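Phenylalanyl-tRNA synthetase beta chain (Pyrococcus horikoshii, PDB 2CXI) is the N-terminal part of the beta subunit of the alpha2beta2 synthetase that attaches phenylalanine to tRNA(Phe) using ATP. Local coordinates at residues A[67-72]-A[308-312]. Numbering follows the deposited sequence.
Sequences RQIKWA and EKMMY
The last two turns of helix 62-72 pack against the C-terminal end of helix 300-309, which belongs to the B5 domain. The CA atoms of Trp-71 and Lys-309 are nearest, 5.1 Å apart. Helix 300-309 ends in a Schellman motif whose C-prime residue is Met-311 (phi/psi 79°/25°), its N hydrogen-bonded to Glu-308 O at 3.3 Å. This selenomethionine has chi1-chi3 m, t, m, which lays it over one face of the Trp-71 indole. Met-311 CG sits 3.5 Å from the centroid of the Trp-71 five-membered ring, a CH-pi contact, and Met-311 SE 4.5 Å from that of its six-membered ring, a Met-aromatic contact. Met-311 CE comes 3.3 Å from Gln-68 OE1, and SE 4.1 Å from Arg-67 CG. The Met-311 side chain is about 8 Å from that of Asp-341, a predicted Mg(2+) ligand. The Glu-308 and Lys-309 carbonyl oxygens lie at the indole edge, Glu-308 O 3.2 Å from Trp-71 CD1; Lys-309 O is 3.3 Å from Trp-71 CB. Trp-71 NE1 bonds instead to Gly-78 O. One water bonds to Met-310 O (2.9 Å) and weakly to Gln-68 OE1 (3.5 Å). Helix 62-72 is thus held to this turn by CH-pi and dispersion contact, and only weakly through water.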
loop_
_atom_site.group_PDB
_atom_site.type_symbol
_atom_site.label_atom_id
_atom_site.label_comp_id
_atom_site.label_asym_id
_atom_site.label_seq_id
_atom_site.Cartn_x
_atom_site.Cartn_y
_atom_site.Cartn_z
ATOM N N ARG A 67 -19.893 30.221 -21.859
ATOM C CA ARG A 67 -20.616 30.160 -20.584
ATOM C C ARG A 67 -21.306 31.510 -20.353
ATOM O O ARG A 67 -22.506 31.556 -20.121
ATOM C CB ARG A 67 -19.624 29.813 -19.449
ATOM C CG ARG A 67 -20.240 29.492 -18.055
ATOM C CD ARG A 67 -19.169 28.834 -17.167
ATOM N NE ARG A 67 -18.008 29.712 -17.085
ATOM C CZ ARG A 67 -16.742 29.326 -16.959
ATOM N NH1 ARG A 67 -16.402 28.029 -16.873
ATOM N NH2 ARG A 67 -15.806 30.266 -16.900
ATOM N N GLN A 68 -20.569 32.612 -20.480
ATOM C CA GLN A 68 -21.175 33.925 -20.336
ATOM C C GLN A 68 -22.339 34.151 -21.257
ATOM O O GLN A 68 -23.386 34.661 -20.831
ATOM C CB GLN A 68 -20.196 35.038 -20.650
ATOM C CG GLN A 68 -20.103 35.945 -19.536
ATOM C CD GLN A 68 -19.044 35.366 -18.719
ATOM O OE1 GLN A 68 -19.075 35.397 -17.484
ATOM N NE2 GLN A 68 -18.081 34.759 -19.419
ATOM N N ILE A 69 -22.134 33.829 -22.525
ATOM C CA ILE A 69 -23.208 33.982 -23.512
ATOM C C ILE A 69 -24.437 33.144 -23.151
ATOM O O ILE A 69 -25.568 33.604 -23.323
ATOM C CB ILE A 69 -22.668 33.716 -24.928
ATOM C CG1 ILE A 69 -21.666 34.814 -25.289
ATOM C CG2 ILE A 69 -23.814 33.655 -25.994
ATOM C CD1 ILE A 69 -20.799 34.452 -26.539
ATOM N N LYS A 70 -24.233 31.910 -22.693
ATOM C CA LYS A 70 -25.382 31.070 -22.302
ATOM C C LYS A 70 -26.207 31.764 -21.206
ATOM O O LYS A 70 -27.447 31.751 -21.248
ATOM C CB LYS A 70 -24.942 29.660 -21.829
ATOM C CG LYS A 70 -24.617 28.695 -23.015
ATOM C CD LYS A 70 -24.421 27.256 -22.563
ATOM C CE LYS A 70 -23.122 27.090 -21.798
ATOM N NZ LYS A 70 -22.821 25.590 -21.704
ATOM N N TRP A 71 -25.528 32.350 -20.218
ATOM C CA TRP A 71 -26.205 33.101 -19.155
ATOM C C TRP A 71 -26.858 34.389 -19.680
ATOM O O TRP A 71 -28.024 34.701 -19.349
ATOM C CB TRP A 71 -25.216 33.396 -18.000
ATOM C CG TRP A 71 -25.375 32.448 -16.847
ATOM C CD1 TRP A 71 -25.989 32.709 -15.672
ATOM C CD2 TRP A 71 -24.898 31.088 -16.763
ATOM N NE1 TRP A 71 -25.932 31.596 -14.846
ATOM C CE2 TRP A 71 -25.258 30.593 -15.495
ATOM C CE3 TRP A 71 -24.195 30.236 -17.643
ATOM C CZ2 TRP A 71 -24.969 29.273 -15.083
ATOM C CZ3 TRP A 71 -23.890 28.926 -17.229
ATOM C CH2 TRP A 71 -24.280 28.463 -15.960
ATOM N N ALA A 72 -26.149 35.115 -20.529
ATOM C CA ALA A 72 -26.722 36.324 -21.140
ATOM C C ALA A 72 -28.018 36.016 -21.903
ATOM O O ALA A 72 -28.978 36.782 -21.854
ATOM C CB ALA A 72 -25.710 36.978 -22.057
ATOM N N GLU A 308 -28.701 37.127 -11.450
ATOM C CA GLU A 308 -28.753 35.732 -11.916
ATOM C C GLU A 308 -28.192 35.517 -13.337
ATOM O O GLU A 308 -27.601 34.486 -13.585
ATOM C CB GLU A 308 -30.155 35.130 -11.750
ATOM C CG GLU A 308 -30.553 34.988 -10.287
ATOM C CD GLU A 308 -31.960 34.440 -10.093
ATOM O OE1 GLU A 308 -32.815 34.687 -10.957
ATOM O OE2 GLU A 308 -32.202 33.784 -9.056
ATOM N N LYS A 309 -28.371 36.488 -14.249
ATOM C CA LYS A 309 -27.715 36.464 -15.562
ATOM C C LYS A 309 -26.198 36.611 -15.482
ATOM O O LYS A 309 -25.527 36.324 -16.439
ATOM C CB LYS A 309 -28.247 37.593 -16.473
ATOM C CG LYS A 309 -29.671 37.411 -16.955
ATOM C CD LYS A 309 -30.167 38.661 -17.688
ATOM C CE LYS A 309 -31.666 38.517 -18.013
ATOM N NZ LYS A 309 -32.111 39.582 -18.976
HETATM N N MSE A 310 -25.687 37.096 -14.351
HETATM C CA MSE A 310 -24.245 37.320 -14.124
HETATM C C MSE A 310 -23.648 36.188 -13.285
HETATM O O MSE A 310 -22.512 36.263 -12.815
HETATM C CB MSE A 310 -24.013 38.682 -13.480
HETATM C CG MSE A 310 -24.555 39.825 -14.329
HETATM SE SE MSE A 310 -23.647 39.798 -16.143
HETATM C CE MSE A 310 -21.786 40.322 -15.629
HETATM N N MSE A 311 -24.437 35.132 -13.144
HETATM C CA MSE A 311 -24.021 33.861 -12.535
HETATM C C MSE A 311 -24.009 33.898 -11.014
HETATM O O MSE A 311 -23.319 33.083 -10.375
HETATM C CB MSE A 311 -22.675 33.360 -13.085
HETATM C CG MSE A 311 -22.680 33.199 -14.613
HETATM SE SE MSE A 311 -21.050 32.408 -15.290
HETATM C CE MSE A 311 -19.898 33.657 -14.769
ATOM N N TYR A 312 -24.815 34.789 -10.425
ATOM C CA TYR A 312 -24.926 34.817 -8.963
ATOM C C TYR A 312 -26.120 34.015 -8.476
ATOM O O TYR A 312 -27.172 34.009 -9.105
ATOM C CB TYR A 312 -25.097 36.235 -8.375
ATOM C CG TYR A 312 -23.943 37.187 -8.522
ATOM C CD1 TYR A 312 -23.032 37.398 -7.463
ATOM C CD2 TYR A 312 -23.809 37.947 -9.685
ATOM C CE1 TYR A 312 -21.982 38.313 -7.595
ATOM C CE2 TYR A 312 -22.760 38.864 -9.815
ATOM C CZ TYR A 312 -21.881 39.056 -8.783
ATOM O OH TYR A 312 -20.865 39.976 -8.934
HETATM O O HOH W 1 -20.419 36.968 -14.719
#